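Local coordinates for trehalose synthase regulatory protein (Candida albicans, PDB 5HUS) that probably serves as a regulatory subunit of the trehalose-synthesising complex, its C-terminal domain having the trehalose-phosphatase fold of the HAD group, at residues 27-32 with 71-76; 98-103 with 145-150; 55-60 with 87-92. One frame throughout, in Å; residues are numbered along the deposited sequence.

Contact 1: 27-32 with 71-76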
loop_
_atom_site.group_PDB
_atom_site.type_symbol
_atom_site.label_atom_id
_atom_site.label_comp_id
_atom_site.label_asym_id
_atom_site.label_seq_id
_atom_site.Cartn_x
_atom_site.Cartn_y
_atom_site.Cartn_z
ATOM N N LEU A 27 -2.437 1.167 6.137
ATOM C CA LEU A 27 -2.478 1.947 7.369
ATOM C C LEU A 27 -1.114 2.528 7.691
ATOM O O LEU A 27 -0.086 1.944 7.353
ATOM C CB LEU A 27 -2.950 1.081 8.536
ATOM C CG LEU A 27 -4.300 0.382 8.406
ATOM C CD1 LEU A 27 -4.539 -0.542 9.585
ATOM C CD2 LEU A 27 -5.417 1.408 8.290
ATOM N N GLU A 28 -1.114 3.682 8.348
ATOM C CA GLU A 28 0.120 4.268 8.853
ATOM C C GLU A 28 0.434 3.642 10.207
ATOM O O GLU A 28 -0.275 3.875 11.182
ATOM C CB GLU A 28 -0.015 5.785 8.979
ATOM C CG GLU A 28 -0.276 6.497 7.664
ATOM C CD GLU A 28 0.990 6.710 6.852
ATOM O OE1 GLU A 28 1.819 7.557 7.253
ATOM O OE2 GLU A 28 1.158 6.032 5.816
ATOM N N ILE A 29 1.477 2.824 10.255
ATOM C CA ILE A 29 1.835 2.136 11.485
ATOM C C ILE A 29 3.007 2.863 12.136
ATOM O O ILE A 29 3.987 3.190 11.469
ATOM C CB ILE A 29 2.193 0.666 11.217
ATOM C CG1 ILE A 29 1.016 -0.046 10.548
ATOM C CG2 ILE A 29 2.573 -0.042 12.504
ATOM C CD1 ILE A 29 -0.244 -0.070 11.378
ATOM N N SER A 30 2.891 3.136 13.432
ATOM C CA SER A 30 3.939 3.866 14.142
ATOM C C SER A 30 4.083 3.348 15.563
ATOM O O SER A 30 3.088 3.073 16.227
ATOM C CB SER A 30 3.633 5.363 14.158
ATOM O OG SER A 30 4.516 6.061 15.025
ATOM N N SER A 31 5.323 3.218 16.025
ATOM C CA SER A 31 5.577 2.807 17.402
ATOM C C SER A 31 5.671 4.018 18.328
ATOM O O SER A 31 5.873 3.871 19.533
ATOM C CB SER A 31 6.855 1.972 17.487
ATOM O OG SER A 31 6.712 0.752 16.779
ATOM N N ALA A 32 5.524 5.209 17.756
ATOM C CA ALA A 32 5.555 6.454 18.525
ATOM C C ALA A 32 4.467 6.496 19.582
ATOM O O ALA A 32 3.394 5.929 19.408
ATOM C CB ALA A 32 5.418 7.648 17.601
ATOM N N VAL A 71 -5.215 -11.409 6.507
ATOM C CA VAL A 71 -5.086 -9.964 6.647
ATOM C C VAL A 71 -3.668 -9.517 6.326
ATOM O O VAL A 71 -2.712 -10.054 6.885
ATOM C CB VAL A 71 -5.445 -9.501 8.073
ATOM C CG1 VAL A 71 -5.334 -7.993 8.191
ATOM C CG2 VAL A 71 -6.855 -9.967 8.432
ATOM N N TYR A 72 -3.546 -8.553 5.411
ATOM C CA TYR A 72 -2.247 -7.988 5.022
ATOM C C TYR A 72 -2.185 -6.496 5.280
ATOM O O TYR A 72 -3.129 -5.764 4.985
ATOM C CB TYR A 72 -1.954 -8.249 3.539
ATOM C CG TYR A 72 -1.501 -9.656 3.278
ATOM C CD1 TYR A 72 -2.406 -10.713 3.323
ATOM C CD2 TYR A 72 -0.170 -9.936 3.001
ATOM C CE1 TYR A 72 -1.988 -12.011 3.107
ATOM C CE2 TYR A 72 0.256 -11.232 2.777
ATOM C CZ TYR A 72 -0.655 -12.263 2.839
ATOM O OH TYR A 72 -0.236 -13.554 2.607
ATOM N N LEU A 73 -1.063 -6.056 5.842
ATOM C CA LEU A 73 -0.767 -4.636 5.973
ATOM C C LEU A 73 -0.007 -4.132 4.749
ATOM O O LEU A 73 0.990 -4.731 4.351
ATOM C CB LEU A 73 0.066 -4.382 7.229
ATOM C CG LEU A 73 0.619 -2.962 7.351
ATOM C CD1 LEU A 73 -0.483 -2.002 7.776
ATOM C CD2 LEU A 73 1.797 -2.924 8.331
ATOM N N LEU A 74 -0.485 -3.040 4.158
ATOM C CA LEU A 74 0.225 -2.378 3.065
ATOM C C LEU A 74 0.822 -1.106 3.633
ATOM O O LEU A 74 0.098 -0.234 4.118
ATOM C CB LEU A 74 -0.710 -2.080 1.885
ATOM C CG LEU A 74 -0.129 -1.253 0.732
ATOM C CD1 LEU A 74 1.059 -1.958 0.071
ATOM C CD2 LEU A 74 -1.206 -0.938 -0.302
ATOM N N SER A 75 2.146 -1.013 3.582
ATOM C CA SER A 75 2.885 0.042 4.272
ATOM C C SER A 75 3.986 0.594 3.389
ATOM O O SER A 75 4.564 -0.140 2.584
ATOM C CB SER A 75 3.482 -0.501 5.571
ATOM O OG SER A 75 4.363 0.435 6.180
ATOM N N TYR A 76 4.283 1.881 3.550
ATOM C CA TYR A 76 5.420 2.496 2.862
ATOM C C TYR A 76 6.752 2.146 3.506
ATOM O O TYR A 76 7.806 2.387 2.918
ATOM C CB TYR A 76 5.286 4.020 2.829
ATOM C CG TYR A 76 4.321 4.540 1.795
ATOM C CD1 TYR A 76 4.663 4.562 0.450
ATOM C CD2 TYR A 76 3.076 5.027 2.167
ATOM C CE1 TYR A 76 3.778 5.041 -0.499
ATOM C CE2 TYR A 76 2.189 5.509 1.231
ATOM C CZ TYR A 76 2.544 5.514 -0.100
ATOM O OH TYR A 76 1.658 5.995 -1.036
HETATM O O HOH W 1 2.606 2.020 7.499
HETATM O O HOH W 2 2.561 3.560 5.200
#
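Ile29 and Leu73 meet where two neighbouring parallel strands of the HAD-type, Rossmann-like core reach their C-terminal ends: 27-32 is the chain just after strand 20-26, and 71-76 runs off the end of strand 69-74. Leu73 stretches its side chain with CG anti to the backbone N (chi1 171°), and both of its methyls close on Ile29 CG1, CD1 and CD2 each lying 3.7 Å from it. The same CD1 also comes within 4.0 Å of Leu27 CB, so one branch of Leu73 bridges two residues of 27-32. Ile29 CG1 stands beside its own backbone N (chi1 -58°), on the flank that faces Leu73. Phe86 of helix 79-86 touches both Ile29 and Leu73, extending this apolar patch.

Beyond the apolar contact the strand ends part, and no direct hydrogen bond joins the two segments. Two waters bridge the polar groups instead. One molecule donates to Leu27 O, accepts from Ile29 N and is hydrogen-bonded to Ser75 OG, which lies 2.7 Å from it. The carboxylate of Glu28 curls back until OE2 lies 4.2 Å from Tyr76 CD2, at the ring edge near its plane; a second water donates to Glu28 OE2 and accepts from Tyr76 N, each at 2.9 Å.

Contact 2: 98-103 with 145-150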
loop_
_atom_site.group_PDB
_atom_site.type_symbol
_atom_site.label_atom_id
_atom_site.label_comp_id
_atom_site.label_asym_id
_atom_site.label_seq_id
_atom_site.Cartn_x
_atom_site.Cartn_y
_atom_site.Cartn_z
ATOM N N ASN A 98 5.291 -0.077 -0.154
ATOM C CA ASN A 98 4.117 0.082 -1.000
ATOM C C ASN A 98 3.968 -1.004 -2.053
ATOM O O ASN A 98 3.274 -0.811 -3.039
ATOM C CB ASN A 98 4.136 1.460 -1.669
ATOM C CG ASN A 98 2.769 1.897 -2.134
ATOM O OD1 ASN A 98 2.630 2.526 -3.185
ATOM N ND2 ASN A 98 1.743 1.549 -1.364
ATOM N N GLY A 99 4.603 -2.150 -1.841
ATOM C CA GLY A 99 4.430 -3.251 -2.770
ATOM C C GLY A 99 5.703 -3.885 -3.296
ATOM O O GLY A 99 5.651 -4.970 -3.879
ATOM N N ASN A 100 6.842 -3.228 -3.099
ATOM C CA ASN A 100 8.104 -3.750 -3.632
ATOM C C ASN A 100 8.520 -5.074 -2.993
ATOM O O ASN A 100 9.238 -5.865 -3.600
ATOM C CB ASN A 100 9.222 -2.717 -3.457
ATOM C CG ASN A 100 9.094 -1.576 -4.431
ATOM O OD1 ASN A 100 9.459 -1.702 -5.606
ATOM N ND2 ASN A 100 8.558 -0.453 -3.959
ATOM N N PHE A 101 8.062 -5.311 -1.770
ATOM C CA PHE A 101 8.408 -6.529 -1.036
ATOM C C PHE A 101 7.200 -7.092 -0.314
ATOM O O PHE A 101 6.410 -6.346 0.240
ATOM C CB PHE A 101 9.529 -6.254 -0.028
ATOM C CG PHE A 101 10.715 -5.554 -0.628
ATOM C CD1 PHE A 101 11.669 -6.263 -1.344
ATOM C CD2 PHE A 101 10.868 -4.183 -0.485
ATOM C CE1 PHE A 101 12.761 -5.613 -1.909
ATOM C CE2 PHE A 101 11.953 -3.525 -1.047
ATOM C CZ PHE A 101 12.903 -4.243 -1.758
ATOM N N VAL A 102 7.064 -8.415 -0.326
ATOM C CA VAL A 102 5.914 -9.084 0.270
ATOM C C VAL A 102 6.369 -10.206 1.188
ATOM O O VAL A 102 7.172 -11.052 0.785
ATOM C CB VAL A 102 4.966 -9.684 -0.799
ATOM C CG1 VAL A 102 3.856 -10.510 -0.127
ATOM C CG2 VAL A 102 4.372 -8.584 -1.676
ATOM N N LYS A 103 5.859 -10.211 2.416
ATOM C CA LYS A 103 6.063 -11.350 3.300
ATOM C C LYS A 103 4.705 -12.005 3.554
ATOM O O LYS A 103 3.879 -11.504 4.321
ATOM C CB LYS A 103 6.753 -10.931 4.610
ATOM C CG LYS A 103 6.933 -12.074 5.598
ATOM C CD LYS A 103 7.823 -11.666 6.781
ATOM C CE LYS A 103 9.278 -11.553 6.350
ATOM N NZ LYS A 103 10.213 -11.353 7.504
ATOM N N LEU A 145 15.043 4.517 0.813
ATOM C CA LEU A 145 14.802 3.155 1.273
ATOM C C LEU A 145 15.436 2.197 0.251
ATOM O O LEU A 145 16.353 2.594 -0.471
ATOM C CB LEU A 145 13.303 2.914 1.472
ATOM C CG LEU A 145 12.650 3.875 2.482
ATOM C CD1 LEU A 145 11.191 3.528 2.766
ATOM C CD2 LEU A 145 13.448 3.928 3.792
ATOM N N ASP A 146 14.977 0.951 0.177
ATOM C CA ASP A 146 15.634 -0.006 -0.712
ATOM C C ASP A 146 15.121 0.079 -2.148
ATOM O O ASP A 146 15.862 -0.210 -3.094
ATOM C CB ASP A 146 15.474 -1.433 -0.184
ATOM C CG ASP A 146 16.153 -1.633 1.160
ATOM O OD1 ASP A 146 17.127 -0.908 1.446
ATOM O OD2 ASP A 146 15.706 -2.503 1.933
ATOM N N ALA A 147 13.864 0.490 -2.313
ATOM C CA ALA A 147 13.238 0.530 -3.636
ATOM C C ALA A 147 12.365 1.766 -3.830
ATOM O O ALA A 147 11.619 1.862 -4.805
ATOM C CB ALA A 147 12.411 -0.736 -3.867
ATOM N N THR A 148 12.453 2.708 -2.897
ATOM C CA THR A 148 11.721 3.960 -3.016
ATOM C C THR A 148 12.589 5.091 -2.504
ATOM O O THR A 148 13.489 4.875 -1.692
ATOM C CB THR A 148 10.372 3.928 -2.240
ATOM O OG1 THR A 148 10.577 3.390 -0.935
ATOM C CG2 THR A 148 9.361 3.059 -2.946
ATOM N N VAL A 149 12.345 6.291 -3.012
ATOM C CA VAL A 149 13.053 7.474 -2.542
ATOM C C VAL A 149 12.016 8.548 -2.258
ATOM O O VAL A 149 11.083 8.742 -3.043
ATOM C CB VAL A 149 14.092 7.988 -3.567
ATOM C CG1 VAL A 149 14.852 9.187 -3.005
ATOM C CG2 VAL A 149 15.068 6.871 -3.966
ATOM N N ARG A 150 12.163 9.230 -1.127
ATOM C CA ARG A 150 11.225 10.287 -0.777
ATOM C C ARG A 150 11.959 11.596 -0.503
ATOM O O ARG A 150 12.896 11.647 0.292
ATOM C CB ARG A 150 10.375 9.878 0.430
ATOM C CG ARG A 150 9.144 10.751 0.622
ATOM C CD ARG A 150 8.249 10.246 1.753
ATOM N NE ARG A 150 7.542 9.012 1.417
ATOM C CZ ARG A 150 6.242 8.945 1.148
ATOM N NH1 ARG A 150 5.496 10.042 1.173
ATOM N NH2 ARG A 150 5.681 7.779 0.858
HETATM O O HOH W 3 9.526 0.992 -6.362
#
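Asn100 lays its amide against Ala147 where the loop between strands 93-96 and 101-103 approaches the turn that joins strands 141-144 and 149-152. Asn100 and Phe101 both face Ala96, forming a classic beta bulge, and both CB atoms are turned toward the other segment. Ala147 CB sits 3.5 Å from Asn100 CG and 3.6 Å from its OD1, while the other branch, ND2, passes 3.7 Å from Thr148 CG2. Asn100 ND2 donates to Glu97 O; OD1 accepts a hydrogen bond from a water 2.8 Å away that also donates to Ala147 O, at 2.7 Å.

At Phe101, chi1 of -51° sets CG beside the backbone N, and the far end of the ring meets the turn obliquely, CE2 lying 4.0 Å from Ala147 CB and CZ 4.1 Å from Asp146 CB. Ring and Asp146 carboxylate planes stand 86° apart, and Arg79 links the two, in a salt bridge with Asp146 and a cation-pi contact with Phe101. The carboxylate of Glu97 accepts from Asp146 N, Ala147 N and Thr148 OG1. Such an arrangement, a core hairpin loop set against a turn of the separate antiparallel sheet, is consistent with the core-cap interface of HAD phosphatases that carry an alpha/beta cap, as trehalose-phosphatases do.

Contact 3: 55-60 with 87-92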
loop_
_atom_site.group_PDB
_atom_site.type_symbol
_atom_site.label_atom_id
_atom_site.label_comp_id
_atom_site.label_asym_id
_atom_site.label_seq_id
_atom_site.Cartn_x
_atom_site.Cartn_y
_atom_site.Cartn_z
ATOM N N GLY A 55 -1.492 -2.643 18.941
ATOM C CA GLY A 55 -2.862 -2.169 18.906
ATOM C C GLY A 55 -3.636 -2.731 17.729
ATOM O O GLY A 55 -4.790 -3.133 17.865
ATOM N N LEU A 56 -2.990 -2.759 16.569
ATOM C CA LEU A 56 -3.577 -3.314 15.355
ATOM C C LEU A 56 -3.951 -4.779 15.534
ATOM O O LEU A 56 -5.056 -5.193 15.187
ATOM C CB LEU A 56 -2.603 -3.166 14.181
ATOM C CG LEU A 56 -3.019 -3.835 12.873
ATOM C CD1 LEU A 56 -4.308 -3.211 12.355
ATOM C CD2 LEU A 56 -1.905 -3.738 11.836
ATOM N N VAL A 57 -3.023 -5.558 16.083
ATOM C CA VAL A 57 -3.233 -6.988 16.272
ATOM C C VAL A 57 -4.321 -7.234 17.309
ATOM O O VAL A 57 -5.212 -8.059 17.104
ATOM C CB VAL A 57 -1.940 -7.699 16.714
ATOM C CG1 VAL A 57 -2.196 -9.182 16.929
ATOM C CG2 VAL A 57 -0.836 -7.494 15.690
ATOM N N ARG A 58 -4.240 -6.512 18.422
ATOM C CA ARG A 58 -5.237 -6.624 19.486
ATOM C C ARG A 58 -6.632 -6.315 18.964
ATOM O O ARG A 58 -7.571 -7.085 19.179
ATOM C CB ARG A 58 -4.892 -5.688 20.648
ATOM C CG ARG A 58 -5.957 -5.618 21.737
ATOM C CD ARG A 58 -5.499 -4.791 22.943
ATOM N NE ARG A 58 -5.326 -3.374 22.632
ATOM C CZ ARG A 58 -4.148 -2.789 22.429
ATOM N NH1 ARG A 58 -3.028 -3.495 22.510
ATOM N NH2 ARG A 58 -4.089 -1.493 22.151
ATOM N N LEU A 59 -6.761 -5.198 18.258
ATOM C CA LEU A 59 -8.067 -4.758 17.777
ATOM C C LEU A 59 -8.623 -5.647 16.667
ATOM O O LEU A 59 -9.803 -5.556 16.341
ATOM C CB LEU A 59 -7.996 -3.308 17.300
ATOM C CG LEU A 59 -7.926 -2.258 18.412
ATOM C CD1 LEU A 59 -7.840 -0.862 17.818
ATOM C CD2 LEU A 59 -9.125 -2.374 19.346
ATOM N N LEU A 60 -7.780 -6.509 16.102
ATOM C CA LEU A 60 -8.216 -7.455 15.075
ATOM C C LEU A 60 -7.987 -8.906 15.495
ATOM O O LEU A 60 -7.838 -9.778 14.642
ATOM C CB LEU A 60 -7.483 -7.196 13.754
ATOM C CG LEU A 60 -7.702 -5.859 13.048
ATOM C CD1 LEU A 60 -6.811 -5.758 11.811
ATOM C CD2 LEU A 60 -9.159 -5.693 12.668
ATOM N N LYS A 87 7.593 -8.671 14.447
ATOM C CA LYS A 87 8.315 -9.915 14.715
ATOM C C LYS A 87 7.510 -10.875 15.593
ATOM O O LYS A 87 7.568 -12.088 15.404
ATOM C CB LYS A 87 9.674 -9.624 15.371
ATOM C CG LYS A 87 9.611 -8.956 16.740
ATOM C CD LYS A 87 11.010 -8.810 17.353
ATOM C CE LYS A 87 10.956 -8.190 18.747
ATOM N NZ LYS A 87 12.312 -7.957 19.337
ATOM N N ARG A 88 6.747 -10.324 16.530
ATOM C CA ARG A 88 5.962 -11.132 17.457
ATOM C C ARG A 88 4.575 -11.439 16.904
ATOM O O ARG A 88 3.785 -12.137 17.540
ATOM C CB ARG A 88 5.840 -10.431 18.812
ATOM C CG ARG A 88 7.179 -10.176 19.483
ATOM C CD ARG A 88 7.029 -9.858 20.960
ATOM N NE ARG A 88 7.810 -10.780 21.779
ATOM C CZ ARG A 88 7.321 -11.473 22.803
ATOM N NH1 ARG A 88 6.047 -11.342 23.148
ATOM N NH2 ARG A 88 8.107 -12.293 23.487
ATOM N N TYR A 89 4.281 -10.924 15.714
ATOM C CA TYR A 89 2.940 -11.061 15.155
ATOM C C TYR A 89 2.928 -11.663 13.749
ATOM O O TYR A 89 2.592 -10.982 12.780
ATOM C CB TYR A 89 2.243 -9.702 15.139
ATOM C CG TYR A 89 2.252 -8.995 16.476
ATOM C CD1 TYR A 89 1.579 -9.528 17.567
ATOM C CD2 TYR A 89 2.923 -7.792 16.642
ATOM C CE1 TYR A 89 1.580 -8.886 18.790
ATOM C CE2 TYR A 89 2.931 -7.141 17.865
ATOM C CZ TYR A 89 2.254 -7.692 18.932
ATOM O OH TYR A 89 2.259 -7.049 20.148
ATOM N N PRO A 90 3.271 -12.955 13.634
ATOM C CA PRO A 90 3.322 -13.571 12.307
ATOM C C PRO A 90 1.943 -13.753 11.672
ATOM O O PRO A 90 1.890 -14.122 10.496
ATOM C CB PRO A 90 3.981 -14.928 12.582
ATOM C CG PRO A 90 3.613 -15.234 13.990
ATOM C CD PRO A 90 3.637 -13.907 14.699
ATOM N N GLN A 91 0.860 -13.497 12.409
ATOM C CA GLN A 91 -0.492 -13.657 11.859
ATOM C C GLN A 91 -0.795 -12.647 10.762
ATOM O O GLN A 91 -1.709 -12.848 9.969
ATOM C CB GLN A 91 -1.576 -13.510 12.935
ATOM C CG GLN A 91 -1.302 -14.161 14.271
ATOM C CD GLN A 91 -0.531 -13.248 15.190
ATOM O OE1 GLN A 91 0.666 -13.096 15.038
ATOM N NE2 GLN A 91 -1.219 -12.631 16.146
ATOM N N ILE A 92 -0.050 -11.546 10.752
ATOM C CA ILE A 92 -0.290 -10.446 9.825
ATOM C C ILE A 92 0.652 -10.511 8.619
ATOM O O ILE A 92 1.874 -10.503 8.773
ATOM C CB ILE A 92 -0.106 -9.076 10.527
ATOM C CG1 ILE A 92 -1.044 -8.956 11.736
ATOM C CG2 ILE A 92 -0.324 -7.924 9.553
ATOM C CD1 ILE A 92 -1.243 -7.537 12.197
#
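The Tyr89 ring lies between two aliphatic groups: Val57 CG2 over one face and, on the opposite face, CB of its sequence neighbour Arg88, 4.3 Å above the plane and over the centre. The valine methyl sits closer and off centre. Val57 CG2 is 3.5 Å above the Tyr89 plane and 3.8 Å from the ring centroid, 22° off the normal, which makes this a CH-pi contact displaced toward the CG end of the ring. Here helix 53-59 of the Rossmann-like core packs on the loop that follows helix 79-86 and leads into strand 93-96; both helices belong to the beta-alpha-beta crossovers of the parallel sheet.

Val57 carries most of the contact, and its two methyls divide the work. CG1, anti to the backbone N (chi1 179°), touches Gln91 NE2 at 3.7 Å, the two side chains crossing at about a right angle. The Gln91 chain bends at chi2 (87°), which turns CD, and with it the amide, out of the line of the chain; NE2 lies in van der Waals contact with the methyl. CG2, beside the backbone N, serves both Tyr89 and Ile92.

A type I turn from Tyr89 to Ile92 brings these residues onto the same side of the helix, although its closing bond, Ile92 N to Tyr89 O, is weak. Ile92 and Leu56 also both touch Phe86 of helix 79-86, while Leu56 reaches Leu301 of helix 297-304. The tip of Ile92 touches the side chains of two successive helix residues: its CD1 lies 3.5 Å from Val57 CG2 and 3.9 Å from Leu56 CD2.

How the contacts relate
All three contacts are largely buried, but contacts 1 and 2 are centred nearer the centre of the chain (about 9 and 10 Å) than contact 3 (about 18 Å), where Tyr89 and Gln91 are partly exposed. Contacts 1 and 3 share one apolar layer beside the parallel sheet: Leu56 packs on Leu27 and Ile29, and Phe86 touches residues of both. Contacts 1 and 2 both reach the nine-stranded sheet, which contact 2 joins to the separate four-stranded sheet, probably the cap; they meet through a probable hydrogen bond from Asn98 N to Ser75 O and through Tyr76 against Arg150. Both combine apolar touching with water bridges, while aliphatic groups and a ring face carry contact 3.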